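Local coordinates for protein chitinase (Paenibacillus sp. FPU-7, PDB 5GZT) that probably catalyses random endo-hydrolysis of the beta-1,4 linkages between N-acetylglucosamine units in chitin and chitodextrins, at residues 764-769 against 1126-1131; 314-319 against 389-394. All blocks are in the same frame, centred on the assembly; numbering follows the deposited sequence.

Interaction 1 of 2, residues 764-769 against 1126-1131; sequences PILLGY and GAIFNE
Leu766 is the one residue of 764-769 that reaches the helix, and it meets two neighbours there, Ile1128 and Phe1129. All of these contacts are van der Waals packing of apolar groups, and Leu766 supplies more than half of the 127 Å² buried between the two segments. The aliphatic part comes first: CG2 of Ile1128 sits against the fork of the leucine, 3.8 Å from Leu766 CG and close to both terminal methyls, the two branched side chains meeting at a slant. CG of Leu766 stands roughly anti to its own backbone N (chi1 -151°), and a second torsion of 174° leaves CD1 extended, which brings it up against the helix. Leu766 CD1 passes alongside the helix backbone, 3.6 Å from Phe1129 CA, and also touches Phe1129 CB.

Topologically this is the place where a TIM barrel closes. Strand 765-771 opens the second family 18 barrel and lies between strand 790-799 and strand 1110-1114, parallel to both, while helix 1123-1133 follows strand 1110-1114 and packs on the outside. Backbone hydrogen bonds from Ile765 and Leu767 to Val1111 join the first strand to the last, and Ile1128 also lies on Val1111 and on Leu1096 of helix 1093-1106. On the inner side of the same strand, the hydroxyl of Tyr769 is hydrogen-bonded to Asp893, part of the family's aspartate-rich DxxDxDxE sequence.

The aromatic contact is edge-on: Leu766 CD1 comes to the rim of the Phe1129 ring, close to its plane, at 4.0 Å from Phe1129 CD1. The ring has a cation-pi partner as well, Lys787. With Leu766 cut back to an alanine, a gap would probably open between strand and helix, leaving CG2 of Ile1128 and the edge of Phe1129 without the leucine methyls they rest on.

Interaction 2 of 2, residues 314-319 against 389-394; sequences GKVVTI and ANSALD
The hydroxyl of Ser391 meets the start of the strand, where the backbone N-H of Val316 donates to it. Val316 N and Ser391 OG are 2.9 Å apart, and the bond is moderately bent, with 154° at the hydrogen. OG takes up this place by standing anti to the serine's own backbone N (chi1 -162°). Ser391 OG also lies beside the root of Lys315, 3.3 Å from Lys315 CB. Beyond that root the lysine chain turns away from 389-394, so its aliphatic base does the touching while its amino end leads elsewhere.

Strand 315-318 is the return arm of a beta-hairpin: it runs antiparallel to 303-312, a strand of the first family 18 TIM barrel, after a short turn at Gly314, whose positive phi suits glycine. Helix 382-398, between barrel strands 362-368 and 403-407, packs against this arm, the axes of the two short segments 32° apart in direction and 6.5 Å at closest approach.

Val316 faces the helix more squarely than its neighbour does. The CG2 branch of Val316 is laid over the backbone at Ala392, with Val316 CG2 3.8 Å from Ala392 N and 4.0 Å from Ala392 CB; the small alanine lets the methyl come down onto the helix backbone. Phe388 and Phe395 of the same helix also touch this valine. Beside the serine bond, a water donates to Ser391 O at 3.0 Å and apparently also to Val316 O, although the latter separation is suspiciously short.

In the fold
From the N terminus the chain first winds through a region of stacked parallel strands, then crosses antiparallel sheets to reach the first family 18 barrel. There interaction 2 closes a loop of 69 intervening residues, tying a hairpin arm to a helix further along the same barrel. The chain finishes that barrel, passes through an immunoglobulin-like region and enters the second barrel at 764-769. Interaction 1 then spans 356 residues, joining the opening strand to the closing helix near the C terminus. The two loops follow in series, neither nesting nor crossing, and the contacts belong to separate barrels, with centres 61 Å apart and nearest atoms about 44 Å.

Interaction 1 of 2, residues 764-769 against 1126-1131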
loop_
_atom_site.group_PDB
_atom_site.type_symbol
_atom_site.label_atom_id
_atom_site.label_comp_id
_atom_site.label_asym_id
_atom_site.label_seq_id
_atom_site.Cartn_x
_atom_site.Cartn_y
_atom_site.Cartn_z
ATOM N N PRO B 764 19.313 -17.861 -38.335
ATOM C CA PRO B 764 19.779 -16.590 -37.803
ATOM C C PRO B 764 21.148 -16.233 -38.307
ATOM O O PRO B 764 21.885 -17.167 -38.686
ATOM C CB PRO B 764 19.801 -16.811 -36.313
ATOM C CG PRO B 764 19.709 -18.217 -36.087
ATOM C CD PRO B 764 19.193 -18.894 -37.286
ATOM N N ILE B 765 21.494 -14.949 -38.281
ATOM C CA ILE B 765 22.858 -14.593 -38.595
ATOM C C ILE B 765 23.755 -14.707 -37.371
ATOM O O ILE B 765 23.278 -14.703 -36.192
ATOM C CB ILE B 765 22.944 -13.190 -39.225
ATOM C CG1 ILE B 765 22.590 -12.108 -38.226
ATOM C CG2 ILE B 765 22.015 -13.124 -40.411
ATOM C CD1 ILE B 765 22.860 -10.685 -38.751
ATOM N N LEU B 766 25.035 -14.851 -37.656
ATOM C CA LEU B 766 26.068 -14.787 -36.699
ATOM C C LEU B 766 27.139 -13.841 -37.220
ATOM O O LEU B 766 27.960 -14.226 -38.128
ATOM C CB LEU B 766 26.613 -16.229 -36.464
ATOM C CG LEU B 766 27.187 -16.452 -35.046
ATOM C CD1 LEU B 766 27.582 -17.927 -34.832
ATOM C CD2 LEU B 766 28.307 -15.546 -34.657
ATOM N N LEU B 767 27.224 -12.672 -36.599
ATOM C CA LEU B 767 28.070 -11.569 -37.120
ATOM C C LEU B 767 29.201 -11.307 -36.157
ATOM O O LEU B 767 28.961 -11.104 -34.977
ATOM C CB LEU B 767 27.194 -10.328 -37.302
ATOM C CG LEU B 767 27.875 -9.137 -37.954
ATOM C CD1 LEU B 767 26.857 -8.256 -38.728
ATOM C CD2 LEU B 767 28.644 -8.323 -36.956
ATOM N N GLY B 768 30.445 -11.344 -36.657
ATOM C CA GLY B 768 31.577 -11.001 -35.883
ATOM C C GLY B 768 32.188 -9.717 -36.341
ATOM O O GLY B 768 32.383 -9.528 -37.559
ATOM N N TYR B 769 32.456 -8.825 -35.403
ATOM C CA TYR B 769 33.304 -7.685 -35.684
ATOM C C TYR B 769 34.748 -8.162 -35.757
ATOM O O TYR B 769 35.193 -8.902 -34.878
ATOM C CB TYR B 769 33.195 -6.616 -34.625
ATOM C CG TYR B 769 32.101 -5.607 -34.842
ATOM C CD1 TYR B 769 32.327 -4.466 -35.589
ATOM C CD2 TYR B 769 30.828 -5.789 -34.302
ATOM C CE1 TYR B 769 31.320 -3.525 -35.773
ATOM C CE2 TYR B 769 29.814 -4.865 -34.502
ATOM C CZ TYR B 769 30.055 -3.726 -35.233
ATOM O OH TYR B 769 29.071 -2.778 -35.471
ATOM N N GLY B 1126 32.249 -20.420 -30.371
ATOM C CA GLY B 1126 31.705 -21.780 -30.456
ATOM C C GLY B 1126 30.407 -21.921 -29.640
ATOM O O GLY B 1126 29.510 -22.594 -30.036
ATOM N N ALA B 1127 30.308 -21.214 -28.540
ATOM C CA ALA B 1127 29.131 -21.208 -27.728
ATOM C C ALA B 1127 27.904 -20.610 -28.453
ATOM O O ALA B 1127 26.795 -21.163 -28.411
ATOM C CB ALA B 1127 29.389 -20.459 -26.436
ATOM N N ILE B 1128 28.138 -19.522 -29.163
ATOM C CA ILE B 1128 27.086 -18.891 -29.949
ATOM C C ILE B 1128 26.674 -19.828 -31.028
ATOM O O ILE B 1128 25.506 -20.140 -31.191
ATOM C CB ILE B 1128 27.550 -17.532 -30.537
ATOM C CG1 ILE B 1128 27.880 -16.563 -29.381
ATOM C CG2 ILE B 1128 26.401 -16.933 -31.402
ATOM C CD1 ILE B 1128 28.624 -15.341 -29.840
ATOM N N PHE B 1129 27.636 -20.273 -31.801
ATOM C CA PHE B 1129 27.392 -21.029 -32.969
ATOM C C PHE B 1129 26.679 -22.328 -32.602
ATOM O O PHE B 1129 25.746 -22.756 -33.304
ATOM C CB PHE B 1129 28.746 -21.359 -33.639
ATOM C CG PHE B 1129 28.628 -22.242 -34.868
ATOM C CD1 PHE B 1129 28.334 -21.684 -36.119
ATOM C CD2 PHE B 1129 28.893 -23.621 -34.793
ATOM C CE1 PHE B 1129 28.210 -22.468 -37.256
ATOM C CE2 PHE B 1129 28.776 -24.458 -35.926
ATOM C CZ PHE B 1129 28.461 -23.872 -37.189
ATOM N N ASN B 1130 27.123 -23.004 -31.514
ATOM C CA ASN B 1130 26.477 -24.288 -31.206
ATOM C C ASN B 1130 25.033 -24.074 -30.819
ATOM O O ASN B 1130 24.193 -24.852 -31.187
ATOM C CB ASN B 1130 27.236 -25.052 -30.087
ATOM C CG ASN B 1130 28.606 -25.521 -30.524
ATOM O OD1 ASN B 1130 28.938 -25.618 -31.718
ATOM N ND2 ASN B 1130 29.452 -25.788 -29.520
ATOM N N GLU B 1131 24.727 -23.030 -30.077
ATOM C CA GLU B 1131 23.333 -22.782 -29.672
ATOM C C GLU B 1131 22.508 -22.376 -30.881
ATOM O O GLU B 1131 21.370 -22.873 -31.066
ATOM C CB GLU B 1131 23.248 -21.714 -28.586
ATOM C CG GLU B 1131 21.815 -21.349 -28.208
ATOM C CD GLU B 1131 21.042 -22.584 -27.651
ATOM O OE1 GLU B 1131 21.749 -23.518 -27.149
ATOM O OE2 GLU B 1131 19.769 -22.613 -27.713
#

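Interaction 2 of 2, residues 314-319 against 389-394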
loop_
_atom_site.group_PDB
_atom_site.type_symbol
_atom_site.label_atom_id
_atom_site.label_comp_id
_atom_site.label_asym_id
_atom_site.label_seq_id
_atom_site.Cartn_x
_atom_site.Cartn_y
_atom_site.Cartn_z
ATOM N N GLY B 314 4.250 -9.534 27.984
ATOM C CA GLY B 314 3.492 -8.302 27.802
ATOM C C GLY B 314 4.199 -7.203 27.098
ATOM O O GLY B 314 3.720 -6.068 27.112
ATOM N N LYS B 315 5.320 -7.534 26.468
ATOM C CA LYS B 315 6.090 -6.619 25.652
ATOM C C LYS B 315 6.296 -7.146 24.199
ATOM O O LYS B 315 6.214 -8.332 23.890
ATOM C CB LYS B 315 7.457 -6.393 26.271
ATOM C CG LYS B 315 7.423 -5.858 27.700
ATOM C CD LYS B 315 8.573 -6.458 28.498
ATOM C CE LYS B 315 8.679 -5.878 29.897
ATOM N NZ LYS B 315 10.112 -5.639 30.179
ATOM N N VAL B 316 6.662 -6.208 23.360
ATOM C CA VAL B 316 6.842 -6.415 21.958
ATOM C C VAL B 316 8.279 -6.815 21.623
ATOM O O VAL B 316 9.196 -6.013 21.799
ATOM C CB VAL B 316 6.484 -5.140 21.149
ATOM C CG1 VAL B 316 6.696 -5.378 19.639
ATOM C CG2 VAL B 316 5.051 -4.689 21.447
ATOM N N VAL B 317 8.408 -7.988 20.991
ATOM C CA VAL B 317 9.684 -8.642 20.673
ATOM C C VAL B 317 9.736 -9.117 19.234
ATOM O O VAL B 317 8.697 -9.292 18.608
ATOM C CB VAL B 317 9.863 -9.883 21.543
ATOM C CG1 VAL B 317 10.081 -9.492 23.033
ATOM C CG2 VAL B 317 8.682 -10.844 21.419
ATOM N N THR B 318 10.913 -9.345 18.706
ATOM C CA THR B 318 10.998 -9.964 17.404
ATOM C C THR B 318 10.382 -11.396 17.446
ATOM O O THR B 318 10.218 -12.012 18.527
ATOM C CB THR B 318 12.440 -10.005 16.885
ATOM O OG1 THR B 318 13.250 -10.670 17.829
ATOM C CG2 THR B 318 12.985 -8.676 16.639
ATOM N N ILE B 319 9.954 -11.913 16.279
ATOM C CA ILE B 319 9.255 -13.224 16.227
ATOM C C ILE B 319 10.145 -14.397 16.707
ATOM O O ILE B 319 9.666 -15.375 17.286
ATOM C CB ILE B 319 8.674 -13.497 14.816
ATOM C CG1 ILE B 319 7.602 -14.553 14.842
ATOM C CG2 ILE B 319 9.769 -13.794 13.807
ATOM C CD1 ILE B 319 6.864 -14.700 13.477
ATOM N N ALA B 389 2.326 -0.644 25.267
ATOM C CA ALA B 389 2.468 0.570 24.434
ATOM C C ALA B 389 3.844 1.145 24.412
ATOM O O ALA B 389 4.365 1.566 23.346
ATOM C CB ALA B 389 1.473 1.612 24.858
ATOM N N ASN B 390 4.471 1.161 25.592
ATOM C CA ASN B 390 5.849 1.668 25.700
ATOM C C ASN B 390 6.781 0.747 24.935
ATOM O O ASN B 390 7.612 1.198 24.122
ATOM C CB ASN B 390 6.266 1.819 27.193
ATOM C CG ASN B 390 5.631 3.042 27.866
ATOM O OD1 ASN B 390 5.571 4.129 27.291
ATOM N ND2 ASN B 390 5.169 2.864 29.102
ATOM N N SER B 391 6.614 -0.551 25.153
ATOM C CA SER B 391 7.342 -1.564 24.352
ATOM C C SER B 391 7.195 -1.406 22.819
ATOM O O SER B 391 8.203 -1.447 22.026
ATOM C CB SER B 391 6.917 -2.967 24.753
ATOM O OG SER B 391 7.932 -3.817 24.270
ATOM N N ALA B 392 5.958 -1.157 22.403
ATOM C CA ALA B 392 5.687 -0.976 20.948
ATOM C C ALA B 392 6.410 0.174 20.406
ATOM O O ALA B 392 7.064 0.078 19.332
ATOM C CB ALA B 392 4.226 -0.838 20.691
ATOM N N LEU B 393 6.380 1.288 21.163
ATOM C CA LEU B 393 7.136 2.460 20.727
ATOM C C LEU B 393 8.638 2.206 20.687
ATOM O O LEU B 393 9.362 2.642 19.757
ATOM C CB LEU B 393 6.749 3.747 21.514
ATOM C CG LEU B 393 5.575 4.542 20.879
ATOM C CD1 LEU B 393 4.211 3.904 21.194
ATOM C CD2 LEU B 393 5.603 6.018 21.276
ATOM N N ASP B 394 9.145 1.458 21.655
ATOM C CA ASP B 394 10.591 1.069 21.619
ATOM C C ASP B 394 10.984 0.335 20.334
ATOM O O ASP B 394 12.060 0.644 19.710
ATOM C CB ASP B 394 10.956 0.189 22.834
ATOM C CG ASP B 394 10.948 0.984 24.166
ATOM O OD1 ASP B 394 11.265 2.189 24.112
ATOM O OD2 ASP B 394 10.558 0.427 25.222
HETATM O O HOH W 1 10.140 -3.705 22.023
#